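Long-range contact in activator of Hsp90 ATPase homologue 1/2-like C-terminal domain-containing protein (PDB 3Q6A), which is of unknown function but belongs to the AHA1 family of the Bet v 1-like superfamily, many of whose members bind hydrophobic ligands in a pocket: residues T71-E83 with T88-Q100. Sequence-based numbering, arbitrary orientation.
Sequences TWGAHPITIQFEE and TVVTTTEKDFDTQ
The imidazole of His75 and the phenyl ring of Phe97 form an offset stack, their planes only 11° apart and their centroids separated by 4.2 Å. Phe97 CZ sits over the centre of the imidazole face, whereas His75 CE1 lies toward the rim of the phenyl ring, which has the backbone C of Glu94 at its edge, in plane. At the imidazole edge, ND1 of His75 donates to the backbone O of Lys95 at 3.0 Å, a bent bond (140° at the hydrogen) whose acceptor is tilted somewhat from the ring plane. With CG beside its own backbone N (chi1 -68°), His75 can meet both partners, and the stack and the bond together restrict how the ring can turn. Next to it Pro76 offers its CD, 3.1 Å from OD2 of Asp96, and the aliphatic chain of Lys95 runs past the proline CB. From here strands 75-84 and 87-94 pair as an antiparallel hairpin, with reciprocal backbone bonds at Thr78-Thr93, Gln80-Thr91 and Glu82-Val89. The side chains of Ile77, Ile79, Phe81, Val90, Thr92 and Glu94 share the face covered by helices 13-21 and 102-125. Ile79 CG2 touches Val90 CG1 at 3.9 Å, and the Glu94 stem lies alongside Ile77, its OE1 accepting from Trp112 NE1 of the long helix. On the other face, Thr78 OG1 packs 3.4 Å from Thr93 CB. One water joins both threonine hydroxyls, accepts from Gln80 NE2 at 2.7 Å and donates to Thr91 O; a second links Val89 O with Thr91 OG1. The two faces thus differ in chemistry: a largely apolar one, with the Glu94 carboxylate tied to the helix, contributes to the core of the helix-grip fold, while hydroxyls, the Gln80 amide and backbone carbonyls hold ordered water on the other.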
# COMPACT_ATOMS: atom_id res chain seq x y z
N THR D 71 -8.62 19.77 5.51
CA THR D 71 -9.46 19.48 4.36
C THR D 71 -8.69 19.62 3.05
O THR D 71 -7.70 20.35 2.96
CB THR D 71 -10.70 20.45 4.29
OG1 THR D 71 -11.39 20.46 5.54
CG2 THR D 71 -11.69 19.98 3.22
N TRP D 72 -9.13 18.87 2.05
CA TRP D 72 -8.53 18.96 0.73
C TRP D 72 -9.60 18.62 -0.30
O TRP D 72 -10.33 17.63 -0.15
CB TRP D 72 -7.34 18.02 0.58
CG TRP D 72 -6.72 18.22 -0.75
CD1 TRP D 72 -6.87 17.43 -1.86
CD2 TRP D 72 -5.95 19.36 -1.16
NE1 TRP D 72 -6.26 18.02 -2.94
CE2 TRP D 72 -5.69 19.21 -2.54
CE3 TRP D 72 -5.48 20.50 -0.50
CZ2 TRP D 72 -4.96 20.15 -3.26
CZ3 TRP D 72 -4.76 21.44 -1.22
CH2 TRP D 72 -4.51 21.26 -2.59
N GLY D 73 -9.71 19.46 -1.33
CA GLY D 73 -10.70 19.21 -2.36
C GLY D 73 -12.09 19.15 -1.78
O GLY D 73 -12.98 18.48 -2.32
N ALA D 74 -12.29 19.87 -0.67
CA ALA D 74 -13.57 19.93 0.02
C ALA D 74 -13.90 18.63 0.75
O ALA D 74 -15.03 18.42 1.19
CB ALA D 74 -14.69 20.29 -0.96
N HIS D 75 -12.91 17.75 0.88
CA HIS D 75 -13.10 16.49 1.60
C HIS D 75 -12.41 16.57 2.97
O HIS D 75 -11.19 16.72 3.04
CB HIS D 75 -12.49 15.32 0.82
CG HIS D 75 -13.20 15.00 -0.45
ND1 HIS D 75 -14.51 14.55 -0.48
CD2 HIS D 75 -12.82 15.11 -1.75
CE1 HIS D 75 -14.89 14.41 -1.74
NE2 HIS D 75 -13.89 14.74 -2.52
N PRO D 76 -13.19 16.49 4.06
CA PRO D 76 -12.60 16.54 5.41
C PRO D 76 -11.64 15.36 5.57
O PRO D 76 -11.93 14.25 5.12
CB PRO D 76 -13.82 16.40 6.32
CG PRO D 76 -14.92 17.03 5.52
CD PRO D 76 -14.66 16.49 4.13
N ILE D 77 -10.50 15.61 6.21
CA ILE D 77 -9.51 14.55 6.43
C ILE D 77 -9.00 14.58 7.87
O ILE D 77 -8.79 15.65 8.44
CB ILE D 77 -8.32 14.72 5.49
CG1 ILE D 77 -8.74 14.42 4.04
CG2 ILE D 77 -7.17 13.82 5.92
CD1 ILE D 77 -7.65 14.72 3.03
N THR D 78 -8.82 13.39 8.44
CA THR D 78 -8.30 13.26 9.79
C THR D 78 -7.32 12.10 9.79
O THR D 78 -7.55 11.08 9.14
CB THR D 78 -9.40 12.94 10.83
OG1 THR D 78 -10.05 11.73 10.45
CG2 THR D 78 -10.41 14.06 10.92
N ILE D 79 -6.20 12.30 10.49
CA ILE D 79 -5.18 11.28 10.63
C ILE D 79 -5.10 11.07 12.13
O ILE D 79 -4.70 11.97 12.86
CB ILE D 79 -3.85 11.75 10.09
CG1 ILE D 79 -4.01 12.13 8.60
CG2 ILE D 79 -2.82 10.64 10.22
CD1 ILE D 79 -2.75 12.66 7.95
N GLN D 80 -5.52 9.89 12.59
CA GLN D 80 -5.54 9.59 14.03
C GLN D 80 -4.46 8.60 14.39
O GLN D 80 -4.07 7.79 13.56
CB GLN D 80 -6.90 9.01 14.41
CG GLN D 80 -8.08 9.86 13.99
CD GLN D 80 -9.40 9.23 14.39
OE1 GLN D 80 -9.70 9.11 15.57
NE2 GLN D 80 -10.17 8.82 13.40
N PHE D 81 -4.00 8.67 15.63
CA PHE D 81 -2.96 7.77 16.12
C PHE D 81 -3.41 7.15 17.45
O PHE D 81 -3.65 7.86 18.42
CB PHE D 81 -1.65 8.54 16.33
CG PHE D 81 -1.26 9.41 15.16
CD1 PHE D 81 -1.96 10.58 14.88
CD2 PHE D 81 -0.19 9.05 14.33
CE1 PHE D 81 -1.61 11.38 13.79
CE2 PHE D 81 0.17 9.84 13.24
CZ PHE D 81 -0.55 11.01 12.97
N GLU D 82 -3.55 5.82 17.46
CA GLU D 82 -3.97 5.07 18.65
C GLU D 82 -2.87 4.10 19.06
O GLU D 82 -2.11 3.59 18.23
CB GLU D 82 -5.23 4.25 18.39
CG GLU D 82 -6.48 5.01 18.05
CD GLU D 82 -7.64 4.06 17.82
OE1 GLU D 82 -7.49 3.14 16.99
OE2 GLU D 82 -8.70 4.23 18.47
N GLU D 83 -2.78 3.83 20.36
CA GLU D 83 -1.76 2.90 20.81
C GLU D 83 -2.21 1.48 20.55
O GLU D 83 -3.41 1.17 20.63
CB GLU D 83 -1.49 3.09 22.31
CG GLU D 83 -0.68 4.32 22.64
CD GLU D 83 -0.13 4.27 24.06
OE1 GLU D 83 -0.93 4.37 25.00
OE2 GLU D 83 1.10 4.12 24.21
N THR D 88 1.72 1.47 17.19
CA THR D 88 0.69 2.43 16.85
C THR D 88 -0.21 1.98 15.70
O THR D 88 0.24 1.28 14.79
CB THR D 88 1.35 3.76 16.37
OG1 THR D 88 2.23 4.26 17.39
CG2 THR D 88 0.28 4.82 16.02
N VAL D 89 -1.47 2.36 15.74
CA VAL D 89 -2.37 2.10 14.62
C VAL D 89 -2.74 3.48 14.10
O VAL D 89 -3.27 4.30 14.84
CB VAL D 89 -3.66 1.39 15.04
CG1 VAL D 89 -4.65 1.39 13.88
CG2 VAL D 89 -3.32 -0.06 15.45
N VAL D 90 -2.43 3.74 12.83
CA VAL D 90 -2.76 5.02 12.23
C VAL D 90 -4.06 4.83 11.46
O VAL D 90 -4.23 3.84 10.73
CB VAL D 90 -1.67 5.49 11.23
CG1 VAL D 90 -2.03 6.88 10.67
CG2 VAL D 90 -0.31 5.51 11.91
N THR D 91 -4.99 5.75 11.62
CA THR D 91 -6.25 5.64 10.92
C THR D 91 -6.46 6.88 10.10
O THR D 91 -6.61 7.97 10.66
CB THR D 91 -7.43 5.49 11.89
OG1 THR D 91 -7.20 4.36 12.75
CG2 THR D 91 -8.72 5.27 11.13
N THR D 92 -6.45 6.74 8.77
CA THR D 92 -6.69 7.90 7.91
C THR D 92 -8.16 7.85 7.49
O THR D 92 -8.70 6.78 7.20
CB THR D 92 -5.78 7.90 6.64
OG1 THR D 92 -5.93 6.66 5.94
CG2 THR D 92 -4.32 8.11 7.01
N THR D 93 -8.80 9.01 7.48
CA THR D 93 -10.19 9.10 7.08
C THR D 93 -10.38 10.28 6.14
O THR D 93 -10.04 11.42 6.48
CB THR D 93 -11.13 9.29 8.28
OG1 THR D 93 -11.06 8.14 9.14
CG2 THR D 93 -12.56 9.45 7.81
N GLU D 94 -10.87 10.01 4.94
CA GLU D 94 -11.14 11.08 3.96
C GLU D 94 -12.63 10.94 3.71
O GLU D 94 -13.09 9.97 3.11
CB GLU D 94 -10.32 10.88 2.68
CG GLU D 94 -10.69 11.90 1.60
CD GLU D 94 -9.76 11.88 0.40
OE1 GLU D 94 -9.18 10.83 0.08
OE2 GLU D 94 -9.63 12.94 -0.24
N LYS D 95 -13.37 11.94 4.18
CA LYS D 95 -14.82 11.91 4.13
C LYS D 95 -15.53 12.50 2.93
O LYS D 95 -14.98 13.31 2.19
CB LYS D 95 -15.37 12.60 5.38
CG LYS D 95 -14.73 12.12 6.66
CD LYS D 95 -15.22 12.92 7.85
CE LYS D 95 -14.64 12.36 9.14
NZ LYS D 95 -15.20 13.09 10.32
N ASP D 96 -16.79 12.08 2.82
CA ASP D 96 -17.74 12.52 1.81
C ASP D 96 -17.46 12.14 0.36
O ASP D 96 -16.87 12.91 -0.40
CB ASP D 96 -17.95 14.03 1.95
CG ASP D 96 -18.22 14.45 3.40
OD1 ASP D 96 -19.06 13.81 4.07
OD2 ASP D 96 -17.60 15.43 3.86
N PHE D 97 -17.92 10.95 -0.01
CA PHE D 97 -17.77 10.42 -1.36
C PHE D 97 -19.07 9.73 -1.78
O PHE D 97 -19.87 9.35 -0.93
CB PHE D 97 -16.63 9.41 -1.42
CG PHE D 97 -15.27 10.04 -1.35
CD1 PHE D 97 -14.65 10.52 -2.49
CD2 PHE D 97 -14.60 10.14 -0.14
CE1 PHE D 97 -13.39 11.08 -2.44
CE2 PHE D 97 -13.33 10.70 -0.07
CZ PHE D 97 -12.72 11.18 -1.23
N ASP D 98 -19.25 9.55 -3.08
CA ASP D 98 -20.44 8.89 -3.61
C ASP D 98 -20.08 7.55 -4.23
O ASP D 98 -18.92 7.30 -4.55
CB ASP D 98 -21.12 9.79 -4.65
N THR D 99 -21.08 6.69 -4.41
CA THR D 99 -20.85 5.39 -5.01
C THR D 99 -20.80 5.46 -6.52
O THR D 99 -20.21 4.60 -7.17
N GLN D 100 -21.42 6.49 -7.09
CA GLN D 100 -21.44 6.66 -8.53
C GLN D 100 -20.02 6.54 -9.10
O GLN D 100 -19.82 5.97 -10.17
CB GLN D 100 -22.03 8.02 -8.89
O HOH W 1 -9.15 9.01 10.95
O HOH W 2 -5.83 5.16 14.87